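Local coordinates for ABC transporter periplasmic-binding protein YTFQ (Escherichia coli, PDB 2VK2) that binds both alpha- and beta-galactofuranose in the periplasm as the solute-binding component of an ABC transporter that imports this sugar, at residues Y101-A107 against P269-T275; W16-E20 against L88-S92. One frame throughout, in Å; residues are numbered along the deposited sequence.

Overall arrangement
Both contacts belong to the N-terminal lobe of a two-lobed periplasmic binding protein, and their centres lie 13 Å apart. They share one parallel sheet, in which strand 86-89 neighbours strand 103-106, and 103-106 in turn neighbours the edge strand 272-274. Interaction 1 makes that last pairing at the sheet edge; interaction 2 sits at the C-terminal end of strand 86-89, where helix 15-31 faces the sugar. The two are stitched together by backbone: Val105 N lies 2.8 Å from Leu88 O, and Val105 O 2.7 Å from Asp90 N, probable hydrogen bonds. Interaction 2 grips galactofuranose directly, whereas in interaction 1 the side chain of Thr106 comes within about 5 Å of the ligand.

Interaction 1: Y101-A107 against P269-T275; sequences YMTTVTA and PEKLTLT
Tyr101 lays its ring beside the aliphatic part of Lys271 (CE1 to CD 3.5 Å), and the ammonium sits over the ring face in a cation-pi contact, NZ 5.0 Å from the centroid. The long lysine folds back through p chi2 and chi3, so NZ also donates to Tyr101 O at 2.7 Å. Beyond this clasp, strands 103-106 and 272-274 run parallel at 16°, axes 4.7 Å apart, pairing Thr104 with Leu272, Val105 with Thr273 and Thr106 with Leu274. The backbone ladder is Thr104 N to Lys271 O 3.1 Å, Thr273 N to Thr104 O 2.8 Å, Thr106 N to Thr273 O 3.0 Å and Thr275 N to Thr106 O 2.9 Å. Beta-branched threonine and valine suit these extended backbones; Thr103 OG1 additionally donates to Glu270 O at 2.7 Å. Met102 CE meets Pro269 CD at 3.7 Å, an apolar patch beside helix 252-265. After strand 243-246 the chain returns from the other lobe to add edge strand 272-274, as in type I periplasmic binding proteins.

Interaction 2: W16-E20 against L88-S92; sequences WRAAE and LLDRS. With GZL (beta-D-galactofuranose), chain B.
Two carboxylate oxygens lie unusually close, Glu20 OE2 and Asp90 OD2 at 2.5 Å. Arg17 ties both residues into a salt-bridge network: NH1 to Asp90 OD2 and NH2 to Asp90 OD1, both 2.9 Å, and NH1 to Glu20 OE1, 3.0 Å; Gln9 binds both Arg17 and Glu20. The helical turn 16-20 places Trp16, Arg17 and Glu20, all t at chi1, facing the C-terminal end of strand 86-89, Glu20 and Asp90 CA atoms being 9.3 Å apart. There Asp90, at positive phi (68/-21) and chi1 86°, accepts GZL O5 on OD1 at 2.7 Å and GZL O6 on O at 2.8 Å. Ring oxygen O4 can only accept, which suits arginine, a pure donor: Arg17 NH2 and Arg91 NH2 each reach GZL O4 at 3.0 Å, Arg91 NE the O5 hydroxyl at 2.9 Å. Trp16 offers a flat face to sugar C6 and sets CH2 3.6 Å from Asp90 CB. This is the galactofuranose pocket between the lobes of a periplasmic binding protein, charged and polar groups taking the sugar oxygens.

Interaction 1: Y101-A107 against P269-T275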
loop_
_atom_site.group_PDB
_atom_site.type_symbol
_atom_site.label_atom_id
_atom_site.label_comp_id
_atom_site.label_asym_id
_atom_site.label_seq_id
_atom_site.Cartn_x
_atom_site.Cartn_y
_atom_site.Cartn_z
ATOM N N TYR A 101 -16.515 -11.925 -5.435
ATOM C CA TYR A 101 -16.519 -10.521 -5.030
ATOM C C TYR A 101 -16.915 -9.649 -6.211
ATOM O O TYR A 101 -16.837 -10.083 -7.360
ATOM C CB TYR A 101 -15.145 -10.110 -4.494
ATOM C CG TYR A 101 -14.045 -10.194 -5.519
ATOM C CD1 TYR A 101 -13.720 -9.092 -6.301
ATOM C CD2 TYR A 101 -13.339 -11.375 -5.719
ATOM C CE1 TYR A 101 -12.726 -9.154 -7.248
ATOM C CE2 TYR A 101 -12.330 -11.446 -6.669
ATOM C CZ TYR A 101 -12.033 -10.329 -7.430
ATOM O OH TYR A 101 -11.039 -10.369 -8.378
ATOM N N MET A 102 -17.321 -8.417 -5.923
ATOM C CA MET A 102 -17.831 -7.508 -6.946
ATOM C C MET A 102 -16.703 -6.871 -7.745
ATOM O O MET A 102 -16.666 -6.965 -8.971
ATOM C CB MET A 102 -18.673 -6.410 -6.295
ATOM C CG MET A 102 -19.901 -6.924 -5.569
ATOM S SD MET A 102 -21.194 -7.461 -6.696
ATOM C CE MET A 102 -21.914 -5.874 -7.109
ATOM N N THR A 103 -15.789 -6.213 -7.041
ATOM C CA THR A 103 -14.666 -5.544 -7.675
ATOM C C THR A 103 -13.534 -5.401 -6.676
ATOM O O THR A 103 -13.740 -5.562 -5.471
ATOM C CB THR A 103 -15.068 -4.144 -8.204
ATOM O OG1 THR A 103 -14.031 -3.624 -9.044
ATOM C CG2 THR A 103 -15.312 -3.170 -7.055
ATOM N N THR A 104 -12.341 -5.130 -7.197
ATOM C CA THR A 104 -11.205 -4.705 -6.386
ATOM C C THR A 104 -10.871 -3.272 -6.772
ATOM O O THR A 104 -10.613 -2.991 -7.942
ATOM C CB THR A 104 -9.963 -5.584 -6.623
ATOM O OG1 THR A 104 -10.302 -6.960 -6.425
ATOM C CG2 THR A 104 -8.839 -5.207 -5.665
ATOM N N VAL A 105 -10.908 -2.370 -5.795
ATOM C CA VAL A 105 -10.454 -0.997 -5.991
ATOM C C VAL A 105 -9.006 -0.932 -5.537
ATOM O O VAL A 105 -8.703 -1.220 -4.382
ATOM C CB VAL A 105 -11.289 0.008 -5.182
ATOM C CG1 VAL A 105 -10.833 1.436 -5.483
ATOM C CG2 VAL A 105 -12.771 -0.160 -5.490
ATOM N N THR A 106 -8.104 -0.577 -6.444
ATOM C CA THR A 106 -6.684 -0.700 -6.161
ATOM C C THR A 106 -5.866 0.058 -7.189
ATOM O O THR A 106 -6.341 0.336 -8.284
ATOM C CB THR A 106 -6.266 -2.199 -6.165
ATOM O OG1 THR A 106 -4.874 -2.331 -5.850
ATOM C CG2 THR A 106 -6.545 -2.839 -7.522
ATOM N N ALA A 107 -4.640 0.410 -6.821
ATOM C CA ALA A 107 -3.664 0.845 -7.805
ATOM C C ALA A 107 -3.163 -0.367 -8.588
ATOM O O ALA A 107 -3.382 -1.519 -8.195
ATOM C CB ALA A 107 -2.502 1.547 -7.128
ATOM N N PRO A 269 -20.242 -3.588 -11.210
ATOM C CA PRO A 269 -19.035 -2.856 -11.570
ATOM C C PRO A 269 -18.088 -3.714 -12.399
ATOM O O PRO A 269 -18.265 -4.932 -12.487
ATOM C CB PRO A 269 -18.404 -2.546 -10.212
ATOM C CG PRO A 269 -18.820 -3.679 -9.351
ATOM C CD PRO A 269 -20.203 -4.055 -9.812
ATOM N N GLU A 270 -17.087 -3.079 -12.998
ATOM C CA GLU A 270 -15.991 -3.811 -13.617
ATOM C C GLU A 270 -15.246 -4.546 -12.505
ATOM O O GLU A 270 -15.242 -4.100 -11.356
ATOM C CB GLU A 270 -15.045 -2.867 -14.366
ATOM C CG GLU A 270 -15.694 -2.077 -15.508
ATOM C CD GLU A 270 -16.242 -2.953 -16.624
ATOM O OE1 GLU A 270 -15.720 -4.070 -16.835
ATOM O OE2 GLU A 270 -17.198 -2.519 -17.301
ATOM N N LYS A 271 -14.627 -5.672 -12.842
ATOM C CA LYS A 271 -13.989 -6.528 -11.841
ATOM C C LYS A 271 -12.757 -5.872 -11.212
ATOM O O LYS A 271 -12.422 -6.163 -10.068
ATOM C CB LYS A 271 -13.614 -7.883 -12.457
ATOM C CG LYS A 271 -13.194 -8.968 -11.452
ATOM C CD LYS A 271 -14.268 -9.300 -10.412
ATOM C CE LYS A 271 -15.553 -9.805 -11.043
ATOM N NZ LYS A 271 -16.533 -10.260 -10.018
ATOM N N LEU A 272 -12.089 -5.007 -11.971
ATOM C CA LEU A 272 -10.916 -4.280 -11.495
ATOM C C LEU A 272 -11.150 -2.786 -11.673
ATOM O O LEU A 272 -11.389 -2.317 -12.785
ATOM C CB LEU A 272 -9.670 -4.717 -12.268
ATOM C CG LEU A 272 -8.339 -4.052 -11.895
ATOM C CD1 LEU A 272 -7.967 -4.341 -10.452
ATOM C CD2 LEU A 272 -7.235 -4.518 -12.835
ATOM N N THR A 273 -11.090 -2.053 -10.564
ATOM C CA THR A 273 -11.273 -0.608 -10.558
ATOM C C THR A 273 -9.942 0.043 -10.184
ATOM O O THR A 273 -9.573 0.092 -9.014
ATOM C CB THR A 273 -12.371 -0.208 -9.557
ATOM O OG1 THR A 273 -13.574 -0.930 -9.856
ATOM C CG2 THR A 273 -12.649 1.288 -9.620
ATOM N N LEU A 274 -9.214 0.521 -11.189
ATOM C CA LEU A 274 -7.867 1.048 -10.973
ATOM C C LEU A 274 -7.857 2.514 -10.564
ATOM O O LEU A 274 -8.619 3.323 -11.092
ATOM C CB LEU A 274 -6.999 0.870 -12.222
ATOM C CG LEU A 274 -6.540 -0.551 -12.548
ATOM C CD1 LEU A 274 -5.742 -0.556 -13.842
ATOM C CD2 LEU A 274 -5.713 -1.140 -11.416
ATOM N N THR A 275 -6.982 2.837 -9.617
ATOM C CA THR A 275 -6.691 4.224 -9.256
ATOM C C THR A 275 -5.398 4.651 -9.954
ATOM O O THR A 275 -4.647 3.808 -10.448
ATOM C CB THR A 275 -6.547 4.386 -7.736
ATOM O OG1 THR A 275 -5.462 3.580 -7.263
ATOM C CG2 THR A 275 -7.831 3.956 -7.029
HETATM O O HOH W 1 -10.400 -7.751 -9.232
HETATM O O HOH W 2 -18.827 -7.089 -10.784
#

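Interaction 2: W16-E20 against L88-S92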
loop_
_atom_site.group_PDB
_atom_site.type_symbol
_atom_site.label_atom_id
_atom_site.label_comp_id
_atom_site.label_asym_id
_atom_site.label_seq_id
_atom_site.Cartn_x
_atom_site.Cartn_y
_atom_site.Cartn_z
ATOM N N TRP A 16 -0.612 5.833 5.614
ATOM C CA TRP A 16 -1.507 5.697 4.477
ATOM C C TRP A 16 -2.805 4.997 4.878
ATOM O O TRP A 16 -3.887 5.459 4.526
ATOM C CB TRP A 16 -0.849 4.951 3.307
ATOM C CG TRP A 16 -1.782 4.884 2.152
ATOM C CD1 TRP A 16 -1.909 5.795 1.150
ATOM C CD2 TRP A 16 -2.788 3.889 1.920
ATOM N NE1 TRP A 16 -2.915 5.422 0.293
ATOM C CE2 TRP A 16 -3.474 4.257 0.749
ATOM C CE3 TRP A 16 -3.174 2.719 2.590
ATOM C CZ2 TRP A 16 -4.516 3.494 0.221
ATOM C CZ3 TRP A 16 -4.212 1.961 2.065
ATOM C CH2 TRP A 16 -4.871 2.355 0.898
ATOM N N ARG A 17 -2.705 3.889 5.605
ATOM C CA ARG A 17 -3.917 3.152 5.968
ATOM C C ARG A 17 -4.778 3.944 6.945
ATOM O O ARG A 17 -6.000 3.895 6.870
ATOM C CB ARG A 17 -3.616 1.761 6.528
ATOM C CG ARG A 17 -4.896 0.914 6.664
ATOM C CD ARG A 17 -4.633 -0.573 6.824
ATOM N NE ARG A 17 -3.931 -1.103 5.663
ATOM C CZ ARG A 17 -4.495 -1.406 4.499
ATOM N NH1 ARG A 17 -5.799 -1.287 4.305
ATOM N NH2 ARG A 17 -3.728 -1.841 3.517
ATOM N N ALA A 18 -4.142 4.692 7.840
ATOM C CA ALA A 18 -4.875 5.583 8.734
ATOM C C ALA A 18 -5.686 6.598 7.927
ATOM O O ALA A 18 -6.841 6.873 8.250
ATOM C CB ALA A 18 -3.925 6.294 9.687
ATOM N N ALA A 19 -5.081 7.144 6.876
ATOM C CA ALA A 19 -5.777 8.063 5.979
ATOM C C ALA A 19 -6.907 7.364 5.222
ATOM O O ALA A 19 -7.981 7.936 5.052
ATOM C CB ALA A 19 -4.799 8.706 5.001
ATOM N N GLU A 20 -6.669 6.135 4.767
ATOM C CA GLU A 20 -7.713 5.369 4.082
ATOM C C GLU A 20 -8.936 5.184 4.982
ATOM O O GLU A 20 -10.072 5.324 4.530
ATOM C CB GLU A 20 -7.192 4.002 3.635
ATOM C CG GLU A 20 -8.182 3.218 2.780
ATOM C CD GLU A 20 -7.859 1.741 2.694
ATOM O OE1 GLU A 20 -7.453 1.151 3.716
ATOM O OE2 GLU A 20 -8.021 1.175 1.592
ATOM N N LEU A 88 -13.475 -5.422 -2.569
ATOM C CA LEU A 88 -12.108 -5.491 -2.071
ATOM C C LEU A 88 -11.436 -4.137 -2.256
ATOM O O LEU A 88 -11.564 -3.518 -3.307
ATOM C CB LEU A 88 -11.323 -6.586 -2.797
ATOM C CG LEU A 88 -11.940 -7.987 -2.721
ATOM C CD1 LEU A 88 -11.090 -8.970 -3.507
ATOM C CD2 LEU A 88 -12.110 -8.446 -1.280
ATOM N N LEU A 89 -10.747 -3.685 -1.204
ATOM C CA LEU A 89 -10.031 -2.372 -1.222
ATOM C C LEU A 89 -8.556 -2.584 -1.004
ATOM O O LEU A 89 -8.144 -3.236 -0.097
ATOM C CB LEU A 89 -10.592 -1.470 -0.102
ATOM C CG LEU A 89 -11.963 -0.785 -0.305
ATOM C CD1 LEU A 89 -13.151 -1.728 -0.601
ATOM C CD2 LEU A 89 -12.226 0.076 0.935
ATOM N N ASP A 90 -7.823 -1.963 -1.932
ATOM C CA ASP A 90 -6.369 -1.675 -1.815
ATOM C C ASP A 90 -5.396 -2.864 -1.844
ATOM O O ASP A 90 -4.266 -2.688 -2.177
ATOM C CB ASP A 90 -6.094 -0.681 -0.648
ATOM C CG ASP A 90 -5.932 -1.334 0.706
ATOM O OD1 ASP A 90 -5.029 -2.101 0.912
ATOM O OD2 ASP A 90 -6.692 -0.993 1.611
ATOM N N ARG A 91 -5.892 -4.051 -1.549
ATOM C CA ARG A 91 -5.168 -5.337 -1.858
ATOM C C ARG A 91 -6.124 -6.295 -2.564
ATOM O O ARG A 91 -7.290 -6.157 -2.463
ATOM C CB ARG A 91 -4.625 -5.981 -0.587
ATOM C CG ARG A 91 -3.661 -5.021 0.203
ATOM C CD ARG A 91 -2.961 -5.738 1.317
ATOM N NE ARG A 91 -2.124 -4.721 2.064
ATOM C CZ ARG A 91 -1.603 -4.908 3.254
ATOM N NH1 ARG A 91 -1.644 -6.058 3.881
ATOM N NH2 ARG A 91 -0.995 -3.916 3.868
ATOM N N SER A 92 -5.492 -7.244 -3.233
ATOM C CA SER A 92 -6.219 -8.202 -4.054
ATOM C C SER A 92 -6.138 -9.606 -3.468
ATOM O O SER A 92 -5.318 -9.888 -2.595
ATOM C CB SER A 92 -5.648 -8.205 -5.472
ATOM O OG SER A 92 -5.845 -6.957 -6.115
HETATM C C6 GZL B . -1.721 -0.281 -0.526
HETATM C C5 GZL B . -1.528 -1.087 0.537
HETATM C C4 GZL B . -0.412 -0.903 1.548
HETATM C C3 GZL B . 0.359 0.386 1.639
HETATM C C2 GZL B . 0.478 0.758 2.906
HETATM O O6 GZL B . -2.709 -0.502 -1.399
HETATM O O5 GZL B . -2.299 -2.171 0.681
HETATM O O4 GZL B . -0.918 -1.072 2.879
HETATM O O3 GZL B . 0.902 0.981 0.583
HETATM C C1 GZL B . -0.299 -0.153 3.787
HETATM O O2 GZL B . 1.146 1.798 3.408
HETATM O O1 GZL B . 0.542 -0.856 4.696
#